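Local coordinates for conserved hypothetical protein (Sulfolobus solfataricus, PDB 2FNA) that is an archaeal AAA+ ATPase of the P-loop class that binds ADP and a magnesium ion and probably couples ATP hydrolysis to a still undefined task, at residues I49-L54 with Y58-L63; I227-Y232 with K257-A262; Q265-A270 with E349-L354. All coordinates share one frame; numbering follows the deposited sequence.

Contact 1. Residues I49-L54 with Y58-L63; sequences IGINEL and YIYLDL. With EDO (1,2-ethanediol), chain E.
Ile51 reaches from its helix to two tyrosines of the neighbouring strand with one methyl group. Its CD1 lies over a face of the Tyr58 ring, 3.9 Å from the centroid and 17° off the ring normal, a CH-pi contact. CG of Tyr58 sits between the backbone N and the carbonyl carbon (chi1 69°), which helps turn the ring flat against the isoleucine methyl. The same methyl meets the Tyr60 ring at its edge, in plane, with CD1 3.6 Å from Tyr60 CD2. One aliphatic tip thus serves an aromatic face and an aromatic edge at once. The other face of Tyr58 carries a molecule of 1,2-ethanediol, probably from the crystallisation liquor, whose C1 is 3.3 Å from Tyr58 CZ. The diol is held by a nearly straight bond from Tyr58 N to its O2, 3.0 Å long.

Farther out, the Tyr60 hydroxyl is hydrogen-bonded to Asp144 OD2, at the end of strand 139-144, and the Tyr60 side chain lies about 6 Å from the magnesium ion, between nearest atoms. The probable Walker A motif runs into the start of helix 43-54, and the contact packs the last turns of this helix against strand 58-62, at one edge of the parallel sheet. No hydrogen bond joins the two segments; dispersion and CH-pi attraction do the work, while the polar end of Tyr60 is satisfied by Asp144, near the magnesium ion.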
ATOM      1  N   ILE A  49      -4.003  11.787   6.795  1.00 29.06           N
ATOM      2  CA  ILE A  49      -4.621  13.095   6.693  1.00 28.85           C
ATOM      3  C   ILE A  49      -6.116  12.950   6.923  1.00 29.56           C
ATOM      4  O   ILE A  49      -6.683  13.682   7.724  1.00 31.31           O
ATOM      5  CB  ILE A  49      -4.318  13.744   5.316  1.00 33.84           C
ATOM      6  CG1 ILE A  49      -2.845  14.147   5.240  1.00 33.68           C
ATOM      7  CG2 ILE A  49      -5.241  14.941   5.041  1.00 26.62           C
ATOM      8  CD1 ILE A  49      -2.390  14.432   3.830  1.00 35.34           C
ATOM      9  N   GLY A  50      -6.740  11.976   6.226  1.00 31.05           N
ATOM     10  CA  GLY A  50      -8.183  11.724   6.300  1.00 30.95           C
ATOM     11  C   GLY A  50      -8.660  11.437   7.716  1.00 32.04           C
ATOM     12  O   GLY A  50      -9.601  12.043   8.166  1.00 28.57           O
ATOM     13  N   ILE A  51      -8.014  10.503   8.417  1.00 33.11           N
ATOM     14  CA  ILE A  51      -8.443  10.142   9.776  1.00 37.02           C
ATOM     15  C   ILE A  51      -8.149  11.225  10.785  1.00 36.38           C
ATOM     16  O   ILE A  51      -8.916  11.399  11.727  1.00 39.74           O
ATOM     17  CB  ILE A  51      -7.862   8.763  10.295  1.00 40.91           C
ATOM     18  CG1 ILE A  51      -6.363   8.783  10.529  1.00 46.18           C
ATOM     19  CG2 ILE A  51      -8.254   7.619   9.365  1.00 43.08           C
ATOM     20  CD1 ILE A  51      -5.773   7.325  10.717  1.00 41.59           C
ATOM     21  N   ASN A  52      -7.047  11.961  10.608  1.00 36.99           N
ATOM     22  CA  ASN A  52      -6.788  13.153  11.443  1.00 34.44           C
ATOM     23  C   ASN A  52      -7.874  14.210  11.291  1.00 32.99           C
ATOM     24  O   ASN A  52      -8.333  14.752  12.283  1.00 28.89           O
ATOM     25  CB  ASN A  52      -5.413  13.783  11.141  1.00 36.72           C
ATOM     26  CG  ASN A  52      -4.257  13.005  11.764  1.00 46.77           C
ATOM     27  OD1 ASN A  52      -4.404  12.376  12.820  1.00 53.88           O
ATOM     28  ND2 ASN A  52      -3.103  13.042  11.106  1.00 58.17           N
ATOM     29  N   GLU A  53      -8.271  14.511  10.050  1.00 30.39           N
ATOM     30  CA  GLU A  53      -9.308  15.519   9.825  1.00 30.10           C
ATOM     31  C   GLU A  53     -10.718  15.085  10.281  1.00 29.86           C
ATOM     32  O   GLU A  53     -11.502  15.904  10.764  1.00 30.00           O
ATOM     33  CB  GLU A  53      -9.310  15.984   8.366  1.00 29.91           C
ATOM     34  CG  GLU A  53      -8.137  16.881   8.012  1.00 27.12           C
ATOM     35  CD  GLU A  53      -8.084  17.294   6.556  1.00 33.40           C
ATOM     36  OE1 GLU A  53      -9.049  17.031   5.802  1.00 35.88           O
ATOM     37  OE2 GLU A  53      -7.037  17.869   6.163  1.00 32.57           O
ATOM     38  N   LEU A  54     -11.051  13.814  10.108  1.00 32.18           N
ATOM     39  CA  LEU A  54     -12.358  13.288  10.531  1.00 32.89           C
ATOM     40  C   LEU A  54     -12.516  13.297  12.036  1.00 31.59           C
ATOM     41  O   LEU A  54     -13.632  13.420  12.526  1.00 26.94           O
ATOM     42  CB  LEU A  54     -12.587  11.863  10.024  1.00 33.05           C
ATOM     43  CG  LEU A  54     -12.865  11.708   8.526  1.00 34.29           C
ATOM     44  CD1 LEU A  54     -12.826  10.238   8.118  1.00 33.83           C
ATOM     45  CD2 LEU A  54     -14.199  12.385   8.173  1.00 32.68           C
ATOM     46  N   TYR A  58     -10.355   5.306  15.740  1.00 34.16           N
ATOM     47  CA  TYR A  58      -9.843   4.441  14.706  1.00 34.14           C
ATOM     48  C   TYR A  58      -8.850   3.434  15.270  1.00 35.78           C
ATOM     49  O   TYR A  58      -8.303   3.602  16.387  1.00 34.27           O
ATOM     50  CB  TYR A  58      -9.193   5.269  13.592  1.00 35.17           C
ATOM     51  CG  TYR A  58      -7.905   5.956  14.006  1.00 39.09           C
ATOM     52  CD1 TYR A  58      -7.921   7.227  14.603  1.00 45.14           C
ATOM     53  CD2 TYR A  58      -6.674   5.335  13.820  1.00 38.55           C
ATOM     54  CE1 TYR A  58      -6.725   7.867  15.004  1.00 40.59           C
ATOM     55  CE2 TYR A  58      -5.474   5.964  14.226  1.00 39.28           C
ATOM     56  CZ  TYR A  58      -5.514   7.226  14.801  1.00 42.46           C
ATOM     57  OH  TYR A  58      -4.337   7.822  15.174  1.00 42.68           O
ATOM     58  N   ILE A  59      -8.688   2.366  14.487  1.00 35.65           N
ATOM     59  CA  ILE A  59      -7.715   1.310  14.673  1.00 37.09           C
ATOM     60  C   ILE A  59      -6.864   1.342  13.402  1.00 35.97           C
ATOM     61  O   ILE A  59      -7.403   1.286  12.312  1.00 36.78           O
ATOM     62  CB  ILE A  59      -8.445  -0.065  14.762  1.00 39.10           C
ATOM     63  CG1 ILE A  59      -9.129  -0.230  16.126  1.00 41.59           C
ATOM     64  CG2 ILE A  59      -7.502  -1.235  14.433  1.00 45.18           C
ATOM     65  CD1 ILE A  59      -8.194  -0.355  17.290  1.00 45.29           C
ATOM     66  N   TYR A  60      -5.552   1.459  13.533  1.00 35.28           N
ATOM     67  CA  TYR A  60      -4.688   1.527  12.366  1.00 37.77           C
ATOM     68  C   TYR A  60      -3.765   0.333  12.284  1.00 39.27           C
ATOM     69  O   TYR A  60      -2.799   0.264  13.025  1.00 40.06           O
ATOM     70  CB  TYR A  60      -3.855   2.803  12.418  1.00 38.30           C
ATOM     71  CG  TYR A  60      -3.292   3.215  11.098  1.00 34.36           C
ATOM     72  CD1 TYR A  60      -2.312   2.445  10.455  1.00 40.58           C
ATOM     73  CD2 TYR A  60      -3.750   4.369  10.465  1.00 35.60           C
ATOM     74  CE1 TYR A  60      -1.807   2.836   9.230  1.00 40.24           C
ATOM     75  CE2 TYR A  60      -3.235   4.770   9.258  1.00 35.79           C
ATOM     76  CZ  TYR A  60      -2.278   3.996   8.643  1.00 38.69           C
ATOM     77  OH  TYR A  60      -1.760   4.389   7.436  1.00 38.67           O
ATOM     78  N   LEU A  61      -4.046  -0.605  11.383  1.00 40.63           N
ATOM     79  CA  LEU A  61      -3.152  -1.753  11.180  1.00 40.12           C
ATOM     80  C   LEU A  61      -2.165  -1.497  10.038  1.00 38.23           C
ATOM     81  O   LEU A  61      -2.539  -1.496   8.862  1.00 37.25           O
ATOM     82  CB  LEU A  61      -3.939  -3.039  10.931  1.00 39.31           C
ATOM     83  CG  LEU A  61      -4.876  -3.504  12.055  1.00 44.48           C
ATOM     84  CD1 LEU A  61      -5.414  -4.911  11.771  1.00 45.99           C
ATOM     85  CD2 LEU A  61      -4.154  -3.512  13.391  1.00 49.30           C
ATOM     86  N   ASP A  62      -0.908  -1.261  10.420  1.00 37.56           N
ATOM     87  CA  ASP A  62       0.192  -1.039   9.494  1.00 39.34           C
ATOM     88  C   ASP A  62       0.835  -2.391   9.116  1.00 37.61           C
ATOM     89  O   ASP A  62       1.647  -2.947   9.847  1.00 41.64           O
ATOM     90  CB  ASP A  62       1.182  -0.077  10.130  1.00 41.32           C
ATOM     91  CG  ASP A  62       2.250   0.364   9.183  1.00 44.55           C
ATOM     92  OD1 ASP A  62       2.034   0.304   7.961  1.00 48.63           O
ATOM     93  OD2 ASP A  62       3.319   0.777   9.671  1.00 40.99           O
ATOM     94  N   LEU A  63       0.404  -2.954   8.002  1.00 34.83           N
ATOM     95  CA  LEU A  63       0.682  -4.361   7.682  1.00 34.09           C
ATOM     96  C   LEU A  63       1.945  -4.478   6.878  1.00 33.73           C
ATOM     97  O   LEU A  63       2.422  -5.566   6.620  1.00 33.60           O
ATOM     98  CB  LEU A  63      -0.519  -4.981   6.963  1.00 35.29           C
ATOM     99  CG  LEU A  63      -1.806  -4.951   7.801  1.00 37.08           C
ATOM    100  CD1 LEU A  63      -3.078  -5.209   6.976  1.00 39.17           C
ATOM    101  CD2 LEU A  63      -1.689  -5.927   8.987  1.00 34.06           C
TER
HETATM  102  C1  EDO E 501      -6.495   6.057  17.780  1.00 52.36           C
HETATM  103  O1  EDO E 501      -5.257   5.462  18.189  1.00 51.86           O
HETATM  104  C2  EDO E 501      -7.622   5.668  18.727  1.00 49.31           C
HETATM  105  O2  EDO E 501      -8.867   6.199  18.234  1.00 42.21           O

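Contact 2. Residues I227-Y232 with K257-A262; sequences IDFKDY and KNLDFA
Asp231 and Leu259 bring the two backbones nearest, with 8.4 Å between Asp231 CA and Leu259 CA, and Ile227 faces Lys257 at the other end of the contact. Residues 227-231 form an irregular linker between helices 211-225 and 232-239. Across from it, Lys257 leaves helical geometry with a positive phi of 62°, ending helix 243-256, and Asn258 caps the next helix: its OD1 accepts from Phe261 N at 3.1 Å along a nearly straight N-H direction (172°).

Leu259, with CG anti to its own N (chi1 178°), divides its methyls between two partners. CD1 touches Phe229 CZ at 3.9 Å, and CD2 lies against the Asp231 carboxylate, 3.8 Å from OD2. Toward the other end, the aliphatic CE of Lys257 rests 4.0 Å from Ile227 CG2. Phe229 is itself wedged among aromatics, stacked with Phe222, edge-to-face with Tyr253, and with its CD2 over the centre of the Tyr232 ring.

The contact joins the loop after helix 211-225 to the turn after helix 243-256 and the first turn of helix 259-282, at the surface of a helical bundle, probably the AAA+ lid. Its chemistry is mostly apolar: even the lysine and the aspartate touch through or against hydrocarbon, and no hydrogen bond crosses.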
ATOM      1  N   ILE A 227      13.722  29.183  -1.777  1.00 29.82           N
ATOM      2  CA  ILE A 227      14.958  29.042  -2.535  1.00 33.33           C
ATOM      3  C   ILE A 227      14.626  29.022  -4.009  1.00 33.96           C
ATOM      4  O   ILE A 227      13.519  28.643  -4.377  1.00 35.31           O
ATOM      5  CB  ILE A 227      15.720  27.750  -2.175  1.00 35.76           C
ATOM      6  CG1 ILE A 227      14.984  26.508  -2.662  1.00 34.44           C
ATOM      7  CG2 ILE A 227      15.976  27.692  -0.657  1.00 36.21           C
ATOM      8  CD1 ILE A 227      15.887  25.439  -3.201  1.00 39.40           C
ATOM      9  N   ASP A 228      15.575  29.433  -4.850  1.00 34.63           N
ATOM     10  CA  ASP A 228      15.350  29.458  -6.300  1.00 34.25           C
ATOM     11  C   ASP A 228      15.489  28.034  -6.833  1.00 35.10           C
ATOM     12  O   ASP A 228      16.179  27.208  -6.245  1.00 39.04           O
ATOM     13  CB  ASP A 228      16.338  30.404  -7.008  1.00 31.65           C
ATOM     14  CG  ASP A 228      15.781  30.969  -8.336  1.00 33.55           C
ATOM     15  OD1 ASP A 228      14.571  30.801  -8.619  1.00 36.02           O
ATOM     16  OD2 ASP A 228      16.561  31.587  -9.088  1.00 35.39           O
ATOM     17  N   PHE A 229      14.782  27.725  -7.909  1.00 33.87           N
ATOM     18  CA  PHE A 229      15.019  26.499  -8.641  1.00 33.96           C
ATOM     19  C   PHE A 229      14.609  26.717 -10.092  1.00 33.53           C
ATOM     20  O   PHE A 229      13.642  27.394 -10.349  1.00 33.74           O
ATOM     21  CB  PHE A 229      14.239  25.338  -8.012  1.00 33.48           C
ATOM     22  CG  PHE A 229      14.739  23.982  -8.434  1.00 33.28           C
ATOM     23  CD1 PHE A 229      15.795  23.376  -7.759  1.00 28.67           C
ATOM     24  CD2 PHE A 229      14.168  23.310  -9.505  1.00 29.75           C
ATOM     25  CE1 PHE A 229      16.260  22.125  -8.145  1.00 35.14           C
ATOM     26  CE2 PHE A 229      14.622  22.054  -9.878  1.00 30.07           C
ATOM     27  CZ  PHE A 229      15.678  21.472  -9.203  1.00 35.05           C
ATOM     28  N   LYS A 230      15.373  26.163 -11.027  1.00 37.29           N
ATOM     29  CA  LYS A 230      15.121  26.344 -12.467  1.00 39.98           C
ATOM     30  C   LYS A 230      14.889  25.038 -13.255  1.00 40.06           C
ATOM     31  O   LYS A 230      14.048  24.989 -14.179  1.00 42.17           O
ATOM     32  CB  LYS A 230      16.275  27.148 -13.088  1.00 39.26           C
ATOM     33  CG  LYS A 230      16.174  28.661 -12.866  1.00 42.75           C
ATOM     34  N   ASP A 231      15.580  23.977 -12.845  1.00 38.90           N
ATOM     35  CA  ASP A 231      15.690  22.738 -13.626  1.00 38.57           C
ATOM     36  C   ASP A 231      14.571  21.695 -13.419  1.00 37.12           C
ATOM     37  O   ASP A 231      14.847  20.509 -13.275  1.00 38.45           O
ATOM     38  CB  ASP A 231      17.027  22.084 -13.272  1.00 40.33           C
ATOM     39  CG  ASP A 231      18.192  22.925 -13.665  1.00 44.30           C
ATOM     40  OD1 ASP A 231      18.427  23.055 -14.884  1.00 50.29           O
ATOM     41  OD2 ASP A 231      18.864  23.444 -12.749  1.00 56.68           O
ATOM     42  N   TYR A 232      13.319  22.124 -13.415  1.00 36.47           N
ATOM     43  CA  TYR A 232      12.228  21.212 -13.142  1.00 36.28           C
ATOM     44  C   TYR A 232      12.112  20.089 -14.182  1.00 36.99           C
ATOM     45  O   TYR A 232      11.769  18.973 -13.834  1.00 34.04           O
ATOM     46  CB  TYR A 232      10.914  21.966 -13.056  1.00 34.89           C
ATOM     47  CG  TYR A 232      10.840  22.956 -11.929  1.00 36.12           C
ATOM     48  CD1 TYR A 232      10.587  22.538 -10.618  1.00 34.89           C
ATOM     49  CD2 TYR A 232      10.995  24.315 -12.166  1.00 35.73           C
ATOM     50  CE1 TYR A 232      10.529  23.459  -9.568  1.00 38.12           C
ATOM     51  CE2 TYR A 232      10.904  25.241 -11.136  1.00 34.77           C
ATOM     52  CZ  TYR A 232      10.661  24.816  -9.846  1.00 36.05           C
ATOM     53  OH  TYR A 232      10.584  25.751  -8.842  1.00 34.43           O
ATOM     54  N   LYS A 257      21.765  21.454  -2.163  1.00 36.04           N
ATOM     55  CA  LYS A 257      21.755  22.464  -3.248  1.00 36.96           C
ATOM     56  C   LYS A 257      22.663  22.149  -4.442  1.00 36.60           C
ATOM     57  O   LYS A 257      23.092  23.058  -5.148  1.00 36.99           O
ATOM     58  CB  LYS A 257      22.115  23.854  -2.724  1.00 38.63           C
ATOM     59  CG  LYS A 257      21.326  24.300  -1.506  1.00 45.35           C
ATOM     60  CD  LYS A 257      20.008  24.897  -1.873  1.00 43.33           C
ATOM     61  CE  LYS A 257      19.315  25.450  -0.638  1.00 49.88           C
ATOM     62  NZ  LYS A 257      20.051  26.581  -0.003  1.00 39.93           N
ATOM     63  N   ASN A 258      22.960  20.877  -4.664  1.00 33.86           N
ATOM     64  CA  ASN A 258      23.684  20.445  -5.845  1.00 34.93           C
ATOM     65  C   ASN A 258      22.747  19.549  -6.619  1.00 34.60           C
ATOM     66  O   ASN A 258      22.328  18.510  -6.135  1.00 32.58           O
ATOM     67  CB  ASN A 258      24.968  19.702  -5.479  1.00 37.70           C
ATOM     68  CG  ASN A 258      25.843  19.418  -6.684  1.00 41.98           C
ATOM     69  OD1 ASN A 258      25.479  18.661  -7.573  1.00 40.56           O
ATOM     70  ND2 ASN A 258      26.997  20.034  -6.718  1.00 47.71           N
ATOM     71  N   LEU A 259      22.412  19.963  -7.827  1.00 35.09           N
ATOM     72  CA  LEU A 259      21.437  19.259  -8.621  1.00 34.58           C
ATOM     73  C   LEU A 259      21.860  17.837  -8.938  1.00 34.50           C
ATOM     74  O   LEU A 259      21.057  16.929  -8.803  1.00 33.52           O
ATOM     75  CB  LEU A 259      21.158  20.024  -9.907  1.00 34.71           C
ATOM     76  CG  LEU A 259      20.180  19.309 -10.822  1.00 34.92           C
ATOM     77  CD1 LEU A 259      18.802  19.336 -10.212  1.00 37.33           C
ATOM     78  CD2 LEU A 259      20.182  19.960 -12.209  1.00 46.15           C
ATOM     79  N   ASP A 260      23.103  17.629  -9.358  1.00 36.05           N
ATOM     80  CA  ASP A 260      23.536  16.302  -9.794  1.00 37.88           C
ATOM     81  C   ASP A 260      23.672  15.366  -8.629  1.00 37.86           C
ATOM     82  O   ASP A 260      23.398  14.168  -8.749  1.00 34.83           O
ATOM     83  CB  ASP A 260      24.896  16.342 -10.492  1.00 40.39           C
ATOM     84  CG  ASP A 260      24.864  17.049 -11.830  1.00 46.73           C
ATOM     85  OD1 ASP A 260      23.759  17.330 -12.358  1.00 60.11           O
ATOM     86  OD2 ASP A 260      25.970  17.316 -12.353  1.00 56.12           O
ATOM     87  N   PHE A 261      24.173  15.895  -7.516  1.00 37.51           N
ATOM     88  CA  PHE A 261      24.238  15.126  -6.287  1.00 36.42           C
ATOM     89  C   PHE A 261      22.845  14.693  -5.834  1.00 33.71           C
ATOM     90  O   PHE A 261      22.654  13.521  -5.539  1.00 35.92           O
ATOM     91  CB  PHE A 261      24.964  15.912  -5.191  1.00 38.83           C
ATOM     92  CG  PHE A 261      25.017  15.208  -3.857  1.00 40.50           C
ATOM     93  CD1 PHE A 261      26.056  14.348  -3.558  1.00 37.64           C
ATOM     94  CD2 PHE A 261      24.031  15.437  -2.890  1.00 41.30           C
ATOM     95  CE1 PHE A 261      26.115  13.713  -2.335  1.00 43.43           C
ATOM     96  CE2 PHE A 261      24.093  14.815  -1.657  1.00 41.10           C
ATOM     97  CZ  PHE A 261      25.137  13.944  -1.383  1.00 38.60           C
ATOM     98  N   ALA A 262      21.883  15.611  -5.789  1.00 32.82           N
ATOM     99  CA  ALA A 262      20.512  15.281  -5.347  1.00 33.59           C
ATOM    100  C   ALA A 262      19.805  14.263  -6.245  1.00 32.53           C
ATOM    101  O   ALA A 262      19.085  13.393  -5.751  1.00 32.39           O
ATOM    102  CB  ALA A 262      19.664  16.529  -5.196  1.00 32.44           C
TER

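Contact 3. Residues Q265-A270 with E349-L354; sequences QTLEYA and EPLISL. With EDO (1,2-ethanediol), chain G.
Leu267 keeps CG beside its backbone N, opposite the carbonyl carbon (chi1 -64°); with the chain extended at chi2, this carries CD2 to two leucines of the facing helix. Leu354 answers with CG swung away from its N (chi1 -173°), which brings its CD2 to 3.7 Å from Leu267 CD2. The CD2 methyl of Leu351 meets that same Leu267 CD2 at 3.8 Å, so a single methyl is shared by two side chains, each lying roughly square to Leu267. The other branch of Leu351 is more closely pressed: its CD1 is 3.4 Å from Ala270 CB, tighter than usual for two carbons, and the small alanine permits this approach. The helix segments cross at -76°, with their axes 10.3 Å apart.

Glu349 fixes the start of the shorter helix. Its OE1 caps Leu351 N at 2.9 Å, the amide arriving from above the carboxylate plane, and its OE2 accepts a hydrogen bond from Trp245 NE1 of helix 243-256. Helix 350-355 follows the hairpin of strands 338-340 and 345-347, probably the wing of the winged-helix region, and so returns the C terminus to long helix 259-282. Across the interface the chemistry is purely aliphatic, so its fit depends on shape, while the OE1 bond caps the first turn of helix 350-355 and the OE2 bond anchors the cap to Trp245.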
ATOM      1  N   GLN A 265      21.807  10.805  -5.740  1.00 33.51           N
ATOM      2  CA  GLN A 265      21.453  10.224  -4.449  1.00 34.86           C
ATOM      3  C   GLN A 265      20.035   9.624  -4.453  1.00 31.35           C
ATOM      4  O   GLN A 265      19.786   8.553  -3.852  1.00 31.29           O
ATOM      5  CB  GLN A 265      21.593  11.261  -3.335  1.00 36.88           C
ATOM      6  CG  GLN A 265      21.231  10.709  -1.971  1.00 45.03           C
ATOM      7  CD  GLN A 265      21.917  11.446  -0.838  1.00 59.87           C
ATOM      8  OE1 GLN A 265      22.896  12.162  -1.047  1.00 64.88           O
ATOM      9  NE2 GLN A 265      21.410  11.262   0.377  1.00 64.59           N
ATOM     10  N   THR A 266      19.113  10.288  -5.138  1.00 33.54           N
ATOM     11  CA  THR A 266      17.721   9.794  -5.236  1.00 32.62           C
ATOM     12  C   THR A 266      17.656   8.508  -6.036  1.00 31.16           C
ATOM     13  O   THR A 266      17.040   7.518  -5.613  1.00 33.23           O
ATOM     14  CB  THR A 266      16.790  10.813  -5.903  1.00 31.77           C
ATOM     15  OG1 THR A 266      16.771  12.027  -5.144  1.00 36.81           O
ATOM     16  CG2 THR A 266      15.374  10.261  -5.972  1.00 36.01           C
ATOM     17  N   LEU A 267      18.287   8.536  -7.200  1.00 29.66           N
ATOM     18  CA  LEU A 267      18.450   7.326  -8.007  1.00 29.48           C
ATOM     19  C   LEU A 267      19.070   6.169  -7.253  1.00 29.20           C
ATOM     20  O   LEU A 267      18.562   5.055  -7.324  1.00 29.89           O
ATOM     21  CB  LEU A 267      19.252   7.636  -9.244  1.00 30.52           C
ATOM     22  CG  LEU A 267      18.555   8.614 -10.198  1.00 32.95           C
ATOM     23  CD1 LEU A 267      19.423   8.804 -11.437  1.00 37.52           C
ATOM     24  CD2 LEU A 267      17.180   8.141 -10.600  1.00 38.62           C
ATOM     25  N   GLU A 268      20.140   6.407  -6.496  1.00 30.73           N
ATOM     26  CA  GLU A 268      20.791   5.289  -5.795  1.00 32.07           C
ATOM     27  C   GLU A 268      19.927   4.752  -4.651  1.00 31.00           C
ATOM     28  O   GLU A 268      19.868   3.533  -4.433  1.00 30.41           O
ATOM     29  CB  GLU A 268      22.204   5.653  -5.300  1.00 34.61           C
ATOM     30  CG  GLU A 268      23.165   6.149  -6.387  1.00 46.38           C
ATOM     31  CD  GLU A 268      23.300   5.205  -7.607  1.00 60.66           C
ATOM     32  OE1 GLU A 268      23.383   3.962  -7.416  1.00 57.08           O
ATOM     33  OE2 GLU A 268      23.342   5.731  -8.757  1.00 70.77           O
ATOM     34  N   TYR A 269      19.246   5.654  -3.932  1.00 30.30           N
ATOM     35  CA  TYR A 269      18.308   5.282  -2.886  1.00 31.63           C
ATOM     36  C   TYR A 269      17.120   4.501  -3.461  1.00 33.72           C
ATOM     37  O   TYR A 269      16.738   3.453  -2.913  1.00 35.03           O
ATOM     38  CB  TYR A 269      17.821   6.518  -2.085  1.00 33.95           C
ATOM     39  CG  TYR A 269      16.581   6.275  -1.229  1.00 37.16           C
ATOM     40  CD1 TYR A 269      16.628   5.466  -0.094  1.00 38.58           C
ATOM     41  CD2 TYR A 269      15.361   6.872  -1.550  1.00 39.20           C
ATOM     42  CE1 TYR A 269      15.485   5.232   0.671  1.00 33.34           C
ATOM     43  CE2 TYR A 269      14.235   6.665  -0.782  1.00 38.01           C
ATOM     44  CZ  TYR A 269      14.301   5.840   0.327  1.00 41.19           C
ATOM     45  OH  TYR A 269      13.164   5.625   1.085  1.00 43.22           O
ATOM     46  N   ALA A 270      16.531   5.000  -4.553  1.00 34.31           N
ATOM     47  CA  ALA A 270      15.461   4.278  -5.256  1.00 32.03           C
ATOM     48  C   ALA A 270      15.882   2.880  -5.654  1.00 30.54           C
ATOM     49  O   ALA A 270      15.188   1.915  -5.356  1.00 32.02           O
ATOM     50  CB  ALA A 270      15.010   5.046  -6.492  1.00 33.45           C
ATOM     51  N   GLU A 349       6.781   1.890 -13.141  1.00 37.84           N
ATOM     52  CA  GLU A 349       7.276   3.271 -13.092  1.00 36.50           C
ATOM     53  C   GLU A 349       8.782   3.326 -13.496  1.00 34.43           C
ATOM     54  O   GLU A 349       9.471   2.321 -13.458  1.00 33.40           O
ATOM     55  CB  GLU A 349       7.010   3.901 -11.712  1.00 37.30           C
ATOM     56  CG  GLU A 349       7.765   3.295 -10.546  1.00 38.60           C
ATOM     57  CD  GLU A 349       9.052   4.045 -10.167  1.00 38.04           C
ATOM     58  OE1 GLU A 349       9.393   5.107 -10.777  1.00 38.09           O
ATOM     59  OE2 GLU A 349       9.723   3.546  -9.250  1.00 34.87           O
ATOM     60  N   PRO A 350       9.272   4.497 -13.922  1.00 33.56           N
ATOM     61  CA  PRO A 350      10.587   4.644 -14.529  1.00 34.20           C
ATOM     62  C   PRO A 350      11.759   4.153 -13.705  1.00 31.94           C
ATOM     63  O   PRO A 350      12.719   3.642 -14.254  1.00 32.76           O
ATOM     64  CB  PRO A 350      10.712   6.151 -14.680  1.00 36.58           C
ATOM     65  CG  PRO A 350       9.330   6.608 -14.794  1.00 36.07           C
ATOM     66  CD  PRO A 350       8.548   5.774 -13.913  1.00 36.25           C
ATOM     67  N   LEU A 351      11.719   4.312 -12.402  1.00 30.03           N
ATOM     68  CA  LEU A 351      12.866   3.866 -11.635  1.00 29.90           C
ATOM     69  C   LEU A 351      12.935   2.346 -11.424  1.00 31.85           C
ATOM     70  O   LEU A 351      13.999   1.798 -11.096  1.00 30.10           O
ATOM     71  CB  LEU A 351      12.941   4.641 -10.333  1.00 30.57           C
ATOM     72  CG  LEU A 351      13.086   6.144 -10.463  1.00 32.95           C
ATOM     73  CD1 LEU A 351      13.664   6.730  -9.183  1.00 39.37           C
ATOM     74  CD2 LEU A 351      13.931   6.557 -11.697  1.00 34.91           C
ATOM     75  N   ILE A 352      11.824   1.647 -11.640  1.00 33.19           N
ATOM     76  CA  ILE A 352      11.882   0.186 -11.728  1.00 32.63           C
ATOM     77  C   ILE A 352      12.605  -0.248 -13.024  1.00 34.83           C
ATOM     78  O   ILE A 352      13.371  -1.208 -13.018  1.00 35.70           O
ATOM     79  CB  ILE A 352      10.503  -0.448 -11.672  1.00 32.19           C
ATOM     80  CG1 ILE A 352       9.839  -0.133 -10.347  1.00 32.70           C
ATOM     81  CG2 ILE A 352      10.621  -1.956 -11.831  1.00 28.81           C
ATOM     82  CD1 ILE A 352       8.475  -0.693 -10.220  1.00 38.05           C
ATOM     83  N   SER A 353      12.372   0.461 -14.126  1.00 35.63           N
ATOM     84  CA  SER A 353      13.174   0.229 -15.339  1.00 38.52           C
ATOM     85  C   SER A 353      14.628   0.427 -15.005  1.00 38.49           C
ATOM     86  O   SER A 353      15.452  -0.418 -15.289  1.00 38.78           O
ATOM     87  CB  SER A 353      12.796   1.205 -16.454  1.00 38.82           C
ATOM     88  OG  SER A 353      11.392   1.238 -16.579  1.00 43.84           O
ATOM     89  N   LEU A 354      14.932   1.564 -14.387  1.00 38.65           N
ATOM     90  CA  LEU A 354      16.299   1.896 -14.076  1.00 39.60           C
ATOM     91  C   LEU A 354      16.954   0.822 -13.217  1.00 38.64           C
ATOM     92  O   LEU A 354      18.077   0.438 -13.485  1.00 37.77           O
ATOM     93  CB  LEU A 354      16.372   3.233 -13.351  1.00 40.05           C
ATOM     94  CG  LEU A 354      17.779   3.759 -13.133  1.00 43.84           C
ATOM     95  CD1 LEU A 354      18.284   4.341 -14.437  1.00 46.42           C
ATOM     96  CD2 LEU A 354      17.815   4.790 -12.006  1.00 45.51           C
TER
HETATM   97  C1  EDO G 503       9.671   7.488  -0.379  1.00 59.37           C
HETATM   98  O1  EDO G 503       9.969   6.102  -0.125  1.00 65.45           O
HETATM   99  C2  EDO G 503      10.823   8.387   0.090  1.00 62.07           C
HETATM  100  O2  EDO G 503      10.317   9.450   0.911  1.00 60.94           O

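Overall arrangement
From the N terminus, contact 1 comes first and closes the shortest loop: three residues separate helix 43-54 from strand 58-62, within the crossover that carries the chain from strand 32-37 to the sheet's far edge. Contact 2 spans two helices, 232-239 and 243-256, and brings the start of helix 259-282 back to the loop between helices 211-225 and 232-239. Contact 3 opens farther along that long helix and closes after 78 intervening residues, at the C terminus. The loops run in series, neither nested nor crossed. Helix 259-282 is shared by contacts 2 and 3, whereas contacts 1 and 3 flank the chain's centre. Together they span the nucleotide-binding core, helical bundle and C-terminal region.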